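Long-range contact in proline iminopeptidase (Streptomyces halstedii, PDB 3WMR), which is an alpha/beta hydrolase of the S33 peptidase family that acts as an amidohydrolase on polyketide substrates, probably releasing an N-terminal amino acid: residues Gly55-Thr67 with Pro210-Asn222. Sequence-based numbering, arbitrary orientation.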
ATOM      1  N   GLY A  55       3.500  -3.389  -0.746  1.00 21.77           N
ATOM      2  CA  GLY A  55       4.581  -4.245  -1.248  1.00 22.58           C
ATOM      3  C   GLY A  55       5.611  -3.436  -2.043  1.00 22.60           C
ATOM      4  O   GLY A  55       6.443  -2.744  -1.451  1.00 22.80           O
ATOM      5  N   PRO A  56       5.614  -3.542  -3.385  1.00 24.02           N
ATOM      6  CA  PRO A  56       4.803  -4.404  -4.251  1.00 24.74           C
ATOM      7  C   PRO A  56       4.882  -5.873  -3.818  1.00 25.73           C
ATOM      8  O   PRO A  56       5.831  -6.255  -3.128  1.00 25.98           O
ATOM      9  CB  PRO A  56       5.447  -4.250  -5.623  1.00 25.29           C
ATOM     10  CG  PRO A  56       6.249  -3.001  -5.579  1.00 25.08           C
ATOM     11  CD  PRO A  56       6.563  -2.712  -4.141  1.00 24.27           C
ATOM     12  N   GLY A  57       3.899  -6.674  -4.225  1.00 26.01           N
ATOM     13  CA  GLY A  57       3.942  -8.114  -3.992  1.00 26.93           C
ATOM     14  C   GLY A  57       3.217  -8.545  -2.733  1.00 27.02           C
ATOM     15  O   GLY A  57       3.347  -9.689  -2.300  1.00 27.16           O
ATOM     16  N   SER A  58       2.450  -7.629  -2.154  1.00 26.26           N
ATOM     17  CA  SER A  58       1.605  -7.946  -1.025  1.00 27.48           C
ATOM     18  C   SER A  58       0.252  -8.423  -1.595  1.00 27.32           C
ATOM     19  O   SER A  58       0.172  -8.793  -2.772  1.00 28.05           O
ATOM     20  CB  SER A  58       1.486  -6.714  -0.131  1.00 28.37           C
ATOM     21  OG  SER A  58       0.721  -6.989   1.021  1.00 30.55           O
ATOM     22  N   THR A  59      -0.794  -8.464  -0.778  1.00 26.22           N
ATOM     23  CA  THR A  59      -2.109  -8.830  -1.267  1.00 25.42           C
ATOM     24  C   THR A  59      -3.155  -7.923  -0.637  1.00 24.61           C
ATOM     25  O   THR A  59      -2.855  -7.157   0.279  1.00 23.48           O
ATOM     26  CB  THR A  59      -2.443 -10.320  -1.001  1.00 25.90           C
ATOM     27  OG1 THR A  59      -2.495 -10.579   0.418  1.00 25.66           O
ATOM     28  CG2 THR A  59      -1.425 -11.238  -1.667  1.00 26.27           C
ATOM     29  N   HIS A  60      -4.379  -8.016  -1.138  1.00 25.66           N
ATOM     30  CA  HIS A  60      -5.495  -7.193  -0.656  1.00 26.87           C
ATOM     31  C   HIS A  60      -5.934  -7.533   0.759  1.00 27.03           C
ATOM     32  O   HIS A  60      -6.644  -6.750   1.393  1.00 25.84           O
ATOM     33  CB  HIS A  60      -6.728  -7.392  -1.539  1.00 27.86           C
ATOM     34  CG  HIS A  60      -7.510  -8.631  -1.203  1.00 29.25           C
ATOM     35  ND1 HIS A  60      -7.141  -9.888  -1.635  1.00 30.32           N
ATOM     36  CD2 HIS A  60      -8.619  -8.806  -0.445  1.00 30.23           C
ATOM     37  CE1 HIS A  60      -7.993 -10.783  -1.163  1.00 31.57           C
ATOM     38  NE2 HIS A  60      -8.897 -10.151  -0.435  1.00 31.78           N
ATOM     39  N   ASP A  61      -5.540  -8.712   1.235  1.00 28.12           N
ATOM     40  CA  ASP A  61      -6.158  -9.328   2.429  1.00 28.93           C
ATOM     41  C   ASP A  61      -6.103  -8.451   3.668  1.00 27.88           C
ATOM     42  O   ASP A  61      -7.104  -8.290   4.355  1.00 29.48           O
ATOM     43  CB  ASP A  61      -5.507 -10.688   2.742  1.00 30.85           C
ATOM     44  CG  ASP A  61      -5.693 -11.690   1.629  1.00 32.41           C
ATOM     45  OD1 ASP A  61      -6.551 -12.591   1.771  1.00 34.47           O
ATOM     46  OD2 ASP A  61      -4.979 -11.577   0.611  1.00 33.71           O
ATOM     47  N   TYR A  62      -4.937  -7.885   3.957  1.00 27.36           N
ATOM     48  CA  TYR A  62      -4.769  -6.985   5.120  1.00 27.44           C
ATOM     49  C   TYR A  62      -5.598  -5.691   5.040  1.00 26.64           C
ATOM     50  O   TYR A  62      -5.715  -4.975   6.030  1.00 26.90           O
ATOM     51  CB  TYR A  62      -3.282  -6.656   5.350  1.00 27.19           C
ATOM     52  CG  TYR A  62      -2.730  -5.550   4.444  1.00 26.63           C
ATOM     53  CD1 TYR A  62      -2.428  -5.809   3.117  1.00 26.10           C
ATOM     54  CD2 TYR A  62      -2.498  -4.257   4.930  1.00 26.03           C
ATOM     55  CE1 TYR A  62      -1.944  -4.815   2.279  1.00 25.86           C
ATOM     56  CE2 TYR A  62      -1.992  -3.247   4.089  1.00 26.30           C
ATOM     57  CZ  TYR A  62      -1.726  -3.540   2.762  1.00 25.45           C
ATOM     58  OH  TYR A  62      -1.243  -2.581   1.898  1.00 24.97           O
ATOM     59  N   LEU A  63      -6.162  -5.386   3.867  1.00 26.56           N
ATOM     60  CA  LEU A  63      -7.027  -4.214   3.701  1.00 26.60           C
ATOM     61  C   LEU A  63      -8.514  -4.533   3.859  1.00 28.14           C
ATOM     62  O   LEU A  63      -9.348  -3.650   3.638  1.00 28.70           O
ATOM     63  CB  LEU A  63      -6.784  -3.555   2.328  1.00 25.64           C
ATOM     64  CG  LEU A  63      -5.414  -2.915   2.126  1.00 25.19           C
ATOM     65  CD1 LEU A  63      -5.277  -2.354   0.723  1.00 24.29           C
ATOM     66  CD2 LEU A  63      -5.159  -1.815   3.142  1.00 25.71           C
ATOM     67  N   LEU A  64      -8.857  -5.768   4.255  1.00 27.59           N
ATOM     68  CA  LEU A  64     -10.265  -6.224   4.231  1.00 28.52           C
ATOM     69  C   LEU A  64     -11.169  -5.475   5.210  1.00 26.95           C
ATOM     70  O   LEU A  64     -12.345  -5.341   4.963  1.00 27.80           O
ATOM     71  CB  LEU A  64     -10.375  -7.736   4.478  1.00 29.46           C
ATOM     72  CG  LEU A  64     -10.164  -8.609   3.242  1.00 30.27           C
ATOM     73  CD1 LEU A  64     -10.017 -10.081   3.645  1.00 31.16           C
ATOM     74  CD2 LEU A  64     -11.301  -8.425   2.248  1.00 30.22           C
ATOM     75  N   ALA A  65     -10.599  -4.944   6.277  1.00 26.98           N
ATOM     76  CA  ALA A  65     -11.302  -4.031   7.188  1.00 27.10           C
ATOM     77  C   ALA A  65     -12.053  -2.897   6.501  1.00 27.34           C
ATOM     78  O   ALA A  65     -13.090  -2.440   6.979  1.00 28.38           O
ATOM     79  CB  ALA A  65     -10.308  -3.443   8.167  1.00 26.89           C
ATOM     80  N   MET A  66     -11.532  -2.439   5.372  1.00 26.75           N
ATOM     81  CA  MET A  66     -12.105  -1.301   4.671  1.00 26.75           C
ATOM     82  C   MET A  66     -13.435  -1.568   3.957  1.00 27.15           C
ATOM     83  O   MET A  66     -14.010  -0.659   3.349  1.00 26.66           O
ATOM     84  CB  MET A  66     -11.059  -0.741   3.700  1.00 25.60           C
ATOM     85  CG  MET A  66      -9.853  -0.191   4.441  1.00 25.82           C
ATOM     86  SD  MET A  66      -8.666   0.664   3.379  1.00 25.45           S
ATOM     87  CE  MET A  66      -9.714   1.935   2.685  1.00 25.54           C
ATOM     88  N   THR A  67     -13.931  -2.805   4.020  1.00 28.24           N
ATOM     89  CA  THR A  67     -15.334  -3.078   3.672  1.00 28.63           C
ATOM     90  C   THR A  67     -16.296  -2.301   4.577  1.00 28.38           C
ATOM     91  O   THR A  67     -17.457  -2.159   4.244  1.00 29.50           O
ATOM     92  CB  THR A  67     -15.685  -4.574   3.770  1.00 29.51           C
ATOM     93  OG1 THR A  67     -15.374  -5.040   5.081  1.00 29.04           O
ATOM     94  CG2 THR A  67     -14.903  -5.398   2.735  1.00 29.93           C
ATOM     95  N   PRO A 210      -3.401  -9.262  13.655  1.00 38.16           N
ATOM     96  CA  PRO A 210      -4.727  -9.462  13.079  1.00 37.19           C
ATOM     97  C   PRO A 210      -4.666 -10.509  11.968  1.00 37.56           C
ATOM     98  O   PRO A 210      -3.682 -10.564  11.237  1.00 36.03           O
ATOM     99  CB  PRO A 210      -5.067  -8.083  12.497  1.00 37.44           C
ATOM    100  CG  PRO A 210      -4.311  -7.122  13.345  1.00 37.04           C
ATOM    101  CD  PRO A 210      -3.041  -7.830  13.717  1.00 37.30           C
ATOM    102  N   ARG A 211      -5.690 -11.348  11.856  1.00 37.76           N
ATOM    103  CA  ARG A 211      -5.706 -12.394  10.823  1.00 38.51           C
ATOM    104  C   ARG A 211      -5.490 -11.826   9.413  1.00 36.13           C
ATOM    105  O   ARG A 211      -4.769 -12.407   8.581  1.00 33.48           O
ATOM    106  CB  ARG A 211      -7.033 -13.142  10.844  1.00 40.62           C
ATOM    107  CG  ARG A 211      -7.053 -14.372   9.945  1.00 42.67           C
ATOM    108  CD  ARG A 211      -8.388 -14.510   9.235  1.00 43.74           C
ATOM    109  NE  ARG A 211      -8.513 -13.524   8.175  1.00 43.51           N
ATOM    110  CZ  ARG A 211      -8.215 -13.720   6.890  1.00 43.71           C
ATOM    111  NH1 ARG A 211      -7.770 -14.896   6.458  1.00 43.84           N
ATOM    112  NH2 ARG A 211      -8.370 -12.715   6.025  1.00 42.13           N
ATOM    113  N   ASP A 212      -6.154 -10.710   9.134  1.00 34.90           N
ATOM    114  CA  ASP A 212      -6.012 -10.070   7.839  1.00 34.21           C
ATOM    115  C   ASP A 212      -4.554  -9.692   7.562  1.00 32.01           C
ATOM    116  O   ASP A 212      -4.087  -9.842   6.433  1.00 31.06           O
ATOM    117  CB  ASP A 212      -6.937  -8.845   7.742  1.00 35.12           C
ATOM    118  CG  ASP A 212      -8.408  -9.228   7.676  1.00 36.17           C
ATOM    119  OD1 ASP A 212      -8.715 -10.388   7.324  1.00 37.46           O
ATOM    120  OD2 ASP A 212      -9.258  -8.367   7.975  1.00 38.46           O
ATOM    121  N   PHE A 213      -3.844  -9.215   8.584  1.00 30.91           N
ATOM    122  CA  PHE A 213      -2.420  -8.865   8.441  1.00 30.70           C
ATOM    123  C   PHE A 213      -1.591 -10.143   8.219  1.00 31.04           C
ATOM    124  O   PHE A 213      -0.784 -10.226   7.279  1.00 29.08           O
ATOM    125  CB  PHE A 213      -1.923  -8.057   9.655  1.00 30.92           C
ATOM    126  CG  PHE A 213      -0.497  -7.557   9.517  1.00 30.31           C
ATOM    127  CD1 PHE A 213      -0.227  -6.335   8.903  1.00 30.50           C
ATOM    128  CD2 PHE A 213       0.573  -8.321   9.965  1.00 30.51           C
ATOM    129  CE1 PHE A 213       1.083  -5.888   8.739  1.00 29.67           C
ATOM    130  CE2 PHE A 213       1.883  -7.872   9.813  1.00 30.86           C
ATOM    131  CZ  PHE A 213       2.135  -6.652   9.196  1.00 29.93           C
ATOM    132  N   ALA A 214      -1.837 -11.160   9.050  1.00 31.18           N
ATOM    133  CA  ALA A 214      -1.165 -12.444   8.907  1.00 32.10           C
ATOM    134  C   ALA A 214      -1.457 -13.085   7.547  1.00 32.26           C
ATOM    135  O   ALA A 214      -0.540 -13.624   6.885  1.00 32.91           O
ATOM    136  CB  ALA A 214      -1.577 -13.374  10.035  1.00 34.74           C
ATOM    137  N   ALA A 215      -2.714 -12.998   7.108  1.00 31.31           N
ATOM    138  CA  ALA A 215      -3.089 -13.561   5.820  1.00 31.47           C
ATOM    139  C   ALA A 215      -2.179 -13.036   4.712  1.00 30.86           C
ATOM    140  O   ALA A 215      -1.606 -13.818   3.944  1.00 30.95           O
ATOM    141  CB  ALA A 215      -4.543 -13.279   5.505  1.00 31.77           C
ATOM    142  N   THR A 216      -2.023 -11.717   4.643  1.00 29.74           N
ATOM    143  CA  THR A 216      -1.170 -11.121   3.608  1.00 28.95           C
ATOM    144  C   THR A 216       0.305 -11.518   3.792  1.00 29.08           C
ATOM    145  O   THR A 216       0.991 -11.873   2.815  1.00 29.74           O
ATOM    146  CB  THR A 216      -1.355  -9.585   3.538  1.00 28.06           C
ATOM    147  OG1 THR A 216      -2.514  -9.283   2.749  1.00 27.89           O
ATOM    148  CG2 THR A 216      -0.170  -8.905   2.884  1.00 26.93           C
ATOM    149  N   PHE A 217       0.791 -11.423   5.029  1.00 29.12           N
ATOM    150  CA  PHE A 217       2.156 -11.823   5.390  1.00 30.06           C
ATOM    151  C   PHE A 217       2.524 -13.226   4.869  1.00 30.32           C
ATOM    152  O   PHE A 217       3.621 -13.431   4.336  1.00 28.29           O
ATOM    153  CB  PHE A 217       2.340 -11.744   6.911  1.00 32.02           C
ATOM    154  CG  PHE A 217       3.773 -11.647   7.338  1.00 32.98           C
ATOM    155  CD1 PHE A 217       4.436 -10.423   7.311  1.00 33.28           C
ATOM    156  CD2 PHE A 217       4.481 -12.781   7.729  1.00 33.58           C
ATOM    157  CE1 PHE A 217       5.772 -10.334   7.681  1.00 32.99           C
ATOM    158  CE2 PHE A 217       5.814 -12.693   8.103  1.00 33.51           C
ATOM    159  CZ  PHE A 217       6.457 -11.472   8.086  1.00 33.72           C
ATOM    160  N   MET A 218       1.596 -14.182   4.994  1.00 31.69           N
ATOM    161  CA  MET A 218       1.820 -15.551   4.524  1.00 33.03           C
ATOM    162  C   MET A 218       1.705 -15.696   3.008  1.00 33.74           C
ATOM    163  O   MET A 218       2.318 -16.594   2.433  1.00 33.43           O
ATOM    164  CB  MET A 218       0.865 -16.534   5.216  1.00 35.06           C
ATOM    165  CG  MET A 218       1.140 -16.718   6.716  1.00 35.02           C
ATOM    166  SD  MET A 218       2.832 -17.220   7.118  1.00 37.08           S
ATOM    167  CE  MET A 218       2.989 -18.714   6.135  1.00 37.47           C
ATOM    168  N   GLU A 219       0.918 -14.837   2.357  1.00 33.23           N
ATOM    169  CA  GLU A 219       0.882 -14.825   0.891  1.00 33.38           C
ATOM    170  C   GLU A 219       2.234 -14.393   0.329  1.00 31.56           C
ATOM    171  O   GLU A 219       2.674 -14.888  -0.720  1.00 31.32           O
ATOM    172  CB  GLU A 219      -0.223 -13.912   0.368  1.00 34.59           C
ATOM    173  CG  GLU A 219      -1.638 -14.410   0.626  1.00 36.81           C
ATOM    174  CD  GLU A 219      -2.110 -15.455  -0.378  1.00 40.70           C
ATOM    175  OE1 GLU A 219      -1.638 -15.480  -1.536  1.00 42.86           O
ATOM    176  OE2 GLU A 219      -2.983 -16.261  -0.009  1.00 45.72           O
ATOM    177  N   ILE A 220       2.894 -13.478   1.029  1.00 29.90           N
ATOM    178  CA  ILE A 220       4.233 -13.028   0.645  1.00 29.45           C
ATOM    179  C   ILE A 220       5.258 -14.161   0.820  1.00 31.27           C
ATOM    180  O   ILE A 220       6.087 -14.427  -0.068  1.00 30.76           O
ATOM    181  CB  ILE A 220       4.639 -11.775   1.441  1.00 28.66           C
ATOM    182  CG1 ILE A 220       3.687 -10.609   1.109  1.00 28.00           C
ATOM    183  CG2 ILE A 220       6.069 -11.375   1.111  1.00 28.55           C
ATOM    184  CD1 ILE A 220       3.858  -9.375   1.968  1.00 27.41           C
ATOM    185  N   TYR A 221       5.199 -14.840   1.961  1.00 32.49           N
ATOM    186  CA  TYR A 221       6.061 -16.001   2.177  1.00 34.84           C
ATOM    187  C   TYR A 221       5.912 -17.046   1.080  1.00 35.91           C
ATOM    188  O   TYR A 221       6.895 -17.622   0.635  1.00 36.24           O
ATOM    189  CB  TYR A 221       5.772 -16.669   3.516  1.00 35.76           C
ATOM    190  CG  TYR A 221       6.520 -17.982   3.666  1.00 37.20           C
ATOM    191  CD1 TYR A 221       7.869 -18.004   4.008  1.00 37.41           C
ATOM    192  CD2 TYR A 221       5.886 -19.197   3.424  1.00 38.15           C
ATOM    193  CE1 TYR A 221       8.560 -19.208   4.129  1.00 38.10           C
ATOM    194  CE2 TYR A 221       6.569 -20.397   3.538  1.00 38.68           C
ATOM    195  CZ  TYR A 221       7.904 -20.400   3.894  1.00 38.59           C
ATOM    196  OH  TYR A 221       8.590 -21.608   4.011  1.00 39.51           O
ATOM    197  N   ASN A 222       4.679 -17.313   0.667  1.00 37.79           N
ATOM    198  CA  ASN A 222       4.436 -18.432  -0.240  1.00 40.01           C
ATOM    199  C   ASN A 222       4.807 -18.124  -1.680  1.00 38.63           C
ATOM    200  O   ASN A 222       5.187 -19.029  -2.405  1.00 38.05           O
ATOM    201  CB  ASN A 222       3.004 -18.945  -0.115  1.00 42.94           C
ATOM    202  CG  ASN A 222       2.815 -19.849   1.105  1.00 46.81           C
ATOM    203  OD1 ASN A 222       3.479 -20.898   1.242  1.00 50.92           O
ATOM    204  ND2 ASN A 222       1.910 -19.451   1.999  1.00 46.28           N
TER
HETATM  205  O   HOH W   1      -8.073 -13.391   3.627  1.00 37.74           O
HETATM  206  O   HOH W   2      -7.971  -5.511   7.422  1.00 30.22           O
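The Thr-59 and Thr-216 side chains run alongside each other, pointing opposite ways, with their OG1 atoms 2.7 Å apart, a hydrogen-bonding distance. Thr-216 OG1 also accepts from Tyr-62 N at 3.0 Å with an N-H...O angle of 152°, so this one hydroxyl ties helix 211-222 to the backbone at Tyr-62. With OG1 anti to the carbonyl carbon (chi1 -82°), the hydroxyl is turned to the 55-67 loop and also lies at the edge of the Tyr-62 ring, near its plane and 3.5 Å from CD1. On the loop side, Thr-59 OG1 donates to OD2 of Asp-61 (2.7 Å), met on the anti side and 23° out of the carboxylate plane. The Thr-59 and Glu-219 side chains cross nearly perpendicularly, with Thr-59 CG2 3.6 Å from Glu-219 CB. One turn before Thr-216, CB of Asp-212 rests 3.4 Å from Asp-61 O, and Leu-64 crosses Asp-212 at about a right angle, its CB 3.7 Å from Asp-212 OD2. Asp-212 OD1 pairs with Arg-211 NH2 at 2.7 Å, nearly in the guanidinium plane, whereas OD2 accepts from a water that bridges Tyr-62 O and Ala-65 N. A second water links Arg-211 NH2 to Asp-61 OD1. With an alanine here in place of Asp-212, Arg-211 would probably lose its salt-bridge mate. In this alpha/beta hydrolase fold, the loop after strand 49-52 thus meets the mainly helical insertion between strands 143-149 and 258-263, consistent with the family's cap.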